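Local coordinates for putative uncharacterized protein (Mycobacterium avium subsp. paratuberculosis, PDB 3GT2) that is of unknown function but comprises the NlpC/P60 domain of a mycobacterial antigen, related to C40 cysteine peptidases yet lacking the catalytic cysteine, at residues 77-81 with 82-86; 107-110 with 111-115. All blocks are in the same frame, centred on the assembly; numbering follows the deposited sequence.

Interaction 1 (77-81 with 82-86); sequences AMYRV and GQKIL
K84 reaches back across the bend in the chain to Y79 and meets it in two ways, through a hydrogen bond to the backbone and through the flat of the ring. The polar part is short: K84 NZ donates to Y79 O over 2.7 Å, approaching close to the line of the carbonyl bond (C=O...N angle 156°) but tilted 23° from the carbonyl plane.

The aromatic part uses the same ammonium group. K84 NZ stands 3.5 Å from the centroid of the Y79 ring, over one face and shifted toward the rim, a cation-pi contact with CE2 as its nearest ring atom. The neighbouring methylene adds a CH-pi contact on that face, K84 CE lying 3.5 Å from Y79 CZ. The lysine chain bends at its second torsion (chi2 74°), which turns its end back over the tyrosine, and the two side chains cross at about a right angle. F97 packs edge-to-face with the same tyrosine ring, whose hydroxyl makes a weak bond with Y135 N.

The backbone reverses by a type I beta turn from M78 to V81, closed by V81 N bonding to M78 O at 3.2 Å. G82 follows with positive phi and no CB to crowd V81 O. This is a helix-to-strand connection of the NlpC/P60 domain, leading from helix 75-78 into strand 83-85, which pairs antiparallel with strand 136-138.

Interaction 2 (107-110 with 111-115); sequences AMYL and GNNQM. With SO4 (sulfate ion), chain C.
Y109 OH is gripped from two directions, by the backbone N-H of N113 and by a sulfate ion, probably taken up from the crystallisation liquor. N113 N donates to Y109 OH over 3.1 Å in a nearly straight bond (168°), and the hydroxyl in turn donates a hydrogen bond to sulfate O1 at 2.6 Å, with the sulfate oxygen in the plane of the ring at its edge. N112 N bonds to sulfate O2 at 3.1 Å, and more weakly to O3, so the anion is held by one side chain and one turn amide.

The tyrosine lies under the turn because its CG is anti to the backbone N (chi1 -168°), which carries the ring past G111. G111 N sits over the ring centre, and G111 CA adds a CH-pi contact to the same face, 3.5 Å from Y109 CZ. These contacts and the hydroxyl bonds together fix the ring against the loop.

Behind the turn, L110 N donates to Q114 O over 2.8 Å, rising above the carbonyl plane. Y109 and M115 form an antiparallel non-hydrogen-bonded pair, and M115 CA makes a C-H...O contact with M108 O at 3.1 Å. The extended M115 side chain brings SE to within 3.9 Å of A107 CB, and also packs on I96 and Y98 of strand 95-98. The whole is a beta hairpin with a type I' turn from G111 to Q114, joining the two inner strands of the four-stranded antiparallel sheet of the NlpC/P60 domain.

Overall arrangement
Both interactions are local chain reversals within one NlpC/P60 domain, and each sets a tyrosine ring under a polar group of the residues that follow. They hold different elements: interaction 1 joins helix 75-78 to strand 83-85 at the surface, whereas interaction 2 links two neighbouring strands of the main sheet and is partly buried, with M108 packed on helix 7-24 from one face and M115 on strand 95-98 from the other. A charged side chain covers the ring in the first, a backbone amide and glycine in the second, where the hydroxyl also meets an anion. Their centres lie 16 Å apart and their nearest atoms about 7 Å; strand 95-98 packs on both through F97 and I96.

Interaction 1 (77-81 with 82-86)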
loop_
_atom_site.group_PDB
_atom_site.type_symbol
_atom_site.label_atom_id
_atom_site.label_comp_id
_atom_site.label_asym_id
_atom_site.label_seq_id
_atom_site.Cartn_x
_atom_site.Cartn_y
_atom_site.Cartn_z
ATOM N N ALA A 77 -11.392 3.495 0.335
ATOM C CA ALA A 77 -11.853 2.944 1.604
ATOM C C ALA A 77 -10.724 2.869 2.629
ATOM O O ALA A 77 -10.954 3.041 3.826
ATOM C CB ALA A 77 -12.479 1.558 1.395
HETATM N N MSE A 78 -9.504 2.598 2.170
HETATM C CA MSE A 78 -8.358 2.595 3.081
HETATM C C MSE A 78 -8.132 3.981 3.672
HETATM O O MSE A 78 -7.677 4.112 4.808
HETATM C CB MSE A 78 -7.091 2.129 2.366
HETATM C CG MSE A 78 -7.098 0.681 1.968
HETATM SE SE MSE A 78 -5.587 0.233 0.818
HETATM C CE MSE A 78 -6.127 -1.577 0.386
ATOM N N TYR A 79 -8.450 5.014 2.895
ATOM C CA TYR A 79 -8.260 6.393 3.324
ATOM C C TYR A 79 -9.165 6.707 4.504
ATOM O O TYR A 79 -8.955 7.679 5.205
ATOM C CB TYR A 79 -8.601 7.337 2.181
ATOM C CG TYR A 79 -8.113 8.751 2.369
ATOM C CD1 TYR A 79 -6.757 9.022 2.529
ATOM C CD2 TYR A 79 -9.003 9.821 2.359
ATOM C CE1 TYR A 79 -6.300 10.318 2.687
ATOM C CE2 TYR A 79 -8.553 11.123 2.521
ATOM C CZ TYR A 79 -7.196 11.360 2.681
ATOM O OH TYR A 79 -6.717 12.638 2.837
ATOM N N ARG A 80 -10.176 5.874 4.714
ATOM C CA ARG A 80 -11.175 6.133 5.750
ATOM C C ARG A 80 -11.027 5.247 6.982
ATOM O O ARG A 80 -11.905 5.219 7.844
ATOM C CB ARG A 80 -12.583 5.999 5.166
ATOM C CG ARG A 80 -12.884 7.051 4.105
ATOM C CD ARG A 80 -14.139 6.701 3.319
ATOM N NE ARG A 80 -15.315 6.651 4.181
ATOM C CZ ARG A 80 -15.984 7.723 4.591
ATOM N NH1 ARG A 80 -15.595 8.936 4.223
ATOM N NH2 ARG A 80 -17.043 7.581 5.377
ATOM N N VAL A 81 -9.923 4.522 7.071
ATOM C CA VAL A 81 -9.654 3.735 8.267
ATOM C C VAL A 81 -8.373 4.221 8.937
ATOM O O VAL A 81 -7.634 5.021 8.371
ATOM C CB VAL A 81 -9.562 2.233 7.964
ATOM C CG1 VAL A 81 -10.774 1.803 7.153
ATOM C CG2 VAL A 81 -8.272 1.920 7.218
ATOM N N GLY A 82 -8.111 3.727 10.136
ATOM C CA GLY A 82 -6.895 4.071 10.840
ATOM C C GLY A 82 -6.826 5.516 11.298
ATOM O O GLY A 82 -7.848 6.182 11.488
ATOM N N GLN A 83 -5.598 5.988 11.476
ATOM C CA GLN A 83 -5.329 7.313 12.006
ATOM C C GLN A 83 -4.774 8.191 10.896
ATOM O O GLN A 83 -3.819 7.816 10.224
ATOM C CB GLN A 83 -4.303 7.216 13.139
ATOM C CG GLN A 83 -3.882 8.569 13.703
ATOM C CD GLN A 83 -2.702 8.494 14.672
ATOM O OE1 GLN A 83 -2.266 9.515 15.211
ATOM N NE2 GLN A 83 -2.187 7.291 14.896
ATOM N N LYS A 84 -5.377 9.359 10.698
ATOM C CA LYS A 84 -4.870 10.312 9.722
ATOM C C LYS A 84 -3.560 10.905 10.225
ATOM O O LYS A 84 -3.455 11.297 11.392
ATOM C CB LYS A 84 -5.885 11.427 9.520
ATOM C CG LYS A 84 -6.181 11.719 8.075
ATOM C CD LYS A 84 -7.040 10.624 7.471
ATOM C CE LYS A 84 -7.651 11.087 6.162
ATOM N NZ LYS A 84 -8.882 10.332 5.842
ATOM N N ILE A 85 -2.568 10.988 9.342
ATOM C CA ILE A 85 -1.228 11.463 9.699
ATOM C C ILE A 85 -0.825 12.649 8.820
ATOM O O ILE A 85 -1.041 12.626 7.603
ATOM C CB ILE A 85 -0.163 10.344 9.456
ATOM C CG1 ILE A 85 -0.464 9.098 10.302
ATOM C CG2 ILE A 85 1.244 10.853 9.725
ATOM C CD1 ILE A 85 -0.435 9.362 11.814
ATOM N N LEU A 86 -0.238 13.679 9.428
ATOM C CA LEU A 86 0.404 14.735 8.653
ATOM C C LEU A 86 1.633 14.177 7.937
ATOM O O LEU A 86 2.436 13.467 8.533
ATOM C CB LEU A 86 0.819 15.901 9.558
ATOM C CG LEU A 86 -0.320 16.546 10.333
ATOM C CD1 LEU A 86 0.231 17.488 11.408
ATOM C CD2 LEU A 86 -1.244 17.278 9.361
#

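Interaction 2 (107-110 with 111-115)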
loop_
_atom_site.group_PDB
_atom_site.type_symbol
_atom_site.label_atom_id
_atom_site.label_comp_id
_atom_site.label_asym_id
_atom_site.label_seq_id
_atom_site.Cartn_x
_atom_site.Cartn_y
_atom_site.Cartn_z
ATOM N N ALA A 107 0.005 3.897 -1.859
ATOM C CA ALA A 107 1.355 3.326 -1.831
ATOM C C ALA A 107 1.845 3.263 -0.390
ATOM O O ALA A 107 1.271 3.882 0.474
ATOM C CB ALA A 107 2.299 4.163 -2.678
HETATM N N MSE A 108 2.888 2.486 -0.135
HETATM C CA MSE A 108 3.396 2.323 1.214
HETATM C C MSE A 108 4.681 3.111 1.408
HETATM O O MSE A 108 5.644 2.955 0.649
HETATM C CB MSE A 108 3.667 0.828 1.475
HETATM C CG MSE A 108 4.284 0.567 2.846
HETATM SE SE MSE A 108 4.953 -1.295 2.969
HETATM C CE MSE A 108 6.072 -1.342 1.366
ATOM N N TYR A 109 4.711 3.971 2.420
ATOM C CA TYR A 109 5.928 4.705 2.718
ATOM C C TYR A 109 6.995 3.787 3.317
ATOM O O TYR A 109 6.700 2.976 4.200
ATOM C CB TYR A 109 5.639 5.844 3.691
ATOM C CG TYR A 109 6.780 6.813 3.828
ATOM C CD1 TYR A 109 7.410 7.345 2.699
ATOM C CD2 TYR A 109 7.227 7.212 5.083
ATOM C CE1 TYR A 109 8.443 8.253 2.825
ATOM C CE2 TYR A 109 8.264 8.110 5.219
ATOM C CZ TYR A 109 8.874 8.628 4.086
ATOM O OH TYR A 109 9.910 9.520 4.224
ATOM N N LEU A 110 8.227 3.921 2.836
ATOM C CA LEU A 110 9.333 3.074 3.292
ATOM C C LEU A 110 10.378 3.864 4.076
ATOM O O LEU A 110 11.395 3.313 4.506
ATOM C CB LEU A 110 10.003 2.386 2.099
ATOM C CG LEU A 110 9.089 1.537 1.228
ATOM C CD1 LEU A 110 9.862 1.007 0.033
ATOM C CD2 LEU A 110 8.505 0.393 2.061
ATOM N N GLY A 111 10.119 5.152 4.263
ATOM C CA GLY A 111 11.075 6.047 4.882
ATOM C C GLY A 111 12.030 6.638 3.858
ATOM O O GLY A 111 12.159 6.124 2.740
ATOM N N ASN A 112 12.704 7.711 4.251
ATOM C CA ASN A 112 13.627 8.431 3.375
ATOM C C ASN A 112 13.095 8.666 1.965
ATOM O O ASN A 112 13.770 8.364 0.982
ATOM C CB ASN A 112 14.975 7.721 3.301
ATOM C CG ASN A 112 16.056 8.592 2.668
ATOM O OD1 ASN A 112 15.926 9.817 2.590
ATOM N ND2 ASN A 112 17.125 7.960 2.224
ATOM N N ASN A 113 11.883 9.196 1.876
ATOM C CA ASN A 113 11.300 9.580 0.588
ATOM C C ASN A 113 11.191 8.433 -0.426
ATOM O O ASN A 113 11.238 8.671 -1.628
ATOM C CB ASN A 113 12.089 10.749 -0.013
ATOM C CG ASN A 113 11.992 12.009 0.831
ATOM O OD1 ASN A 113 11.056 12.170 1.616
ATOM N ND2 ASN A 113 12.957 12.907 0.675
ATOM N N GLN A 114 11.052 7.203 0.076
ATOM C CA GLN A 114 10.846 6.008 -0.755
ATOM C C GLN A 114 9.452 5.465 -0.519
ATOM O O GLN A 114 8.940 5.529 0.599
ATOM C CB GLN A 114 11.863 4.919 -0.373
ATOM C CG GLN A 114 13.331 5.302 -0.618
ATOM C CD GLN A 114 14.297 4.237 -0.120
ATOM O OE1 GLN A 114 14.222 3.806 1.029
ATOM N NE2 GLN A 114 15.212 3.815 -0.981
HETATM N N MSE A 115 8.824 4.927 -1.562
HETATM C CA MSE A 115 7.542 4.269 -1.368
HETATM C C MSE A 115 7.474 3.035 -2.224
HETATM O O MSE A 115 8.119 2.953 -3.270
HETATM C CB MSE A 115 6.366 5.214 -1.656
HETATM C CG MSE A 115 6.299 5.707 -3.065
HETATM SE SE MSE A 115 4.843 7.008 -3.333
HETATM C CE MSE A 115 4.915 7.026 -5.268
HETATM S S SO4 C . 11.890 9.834 7.143
HETATM O O1 SO4 C . 10.639 10.314 6.561
HETATM O O2 SO4 C . 11.915 8.377 7.176
HETATM O O3 SO4 C . 13.015 10.327 6.356
HETATM O O4 SO4 C . 12.003 10.334 8.513
#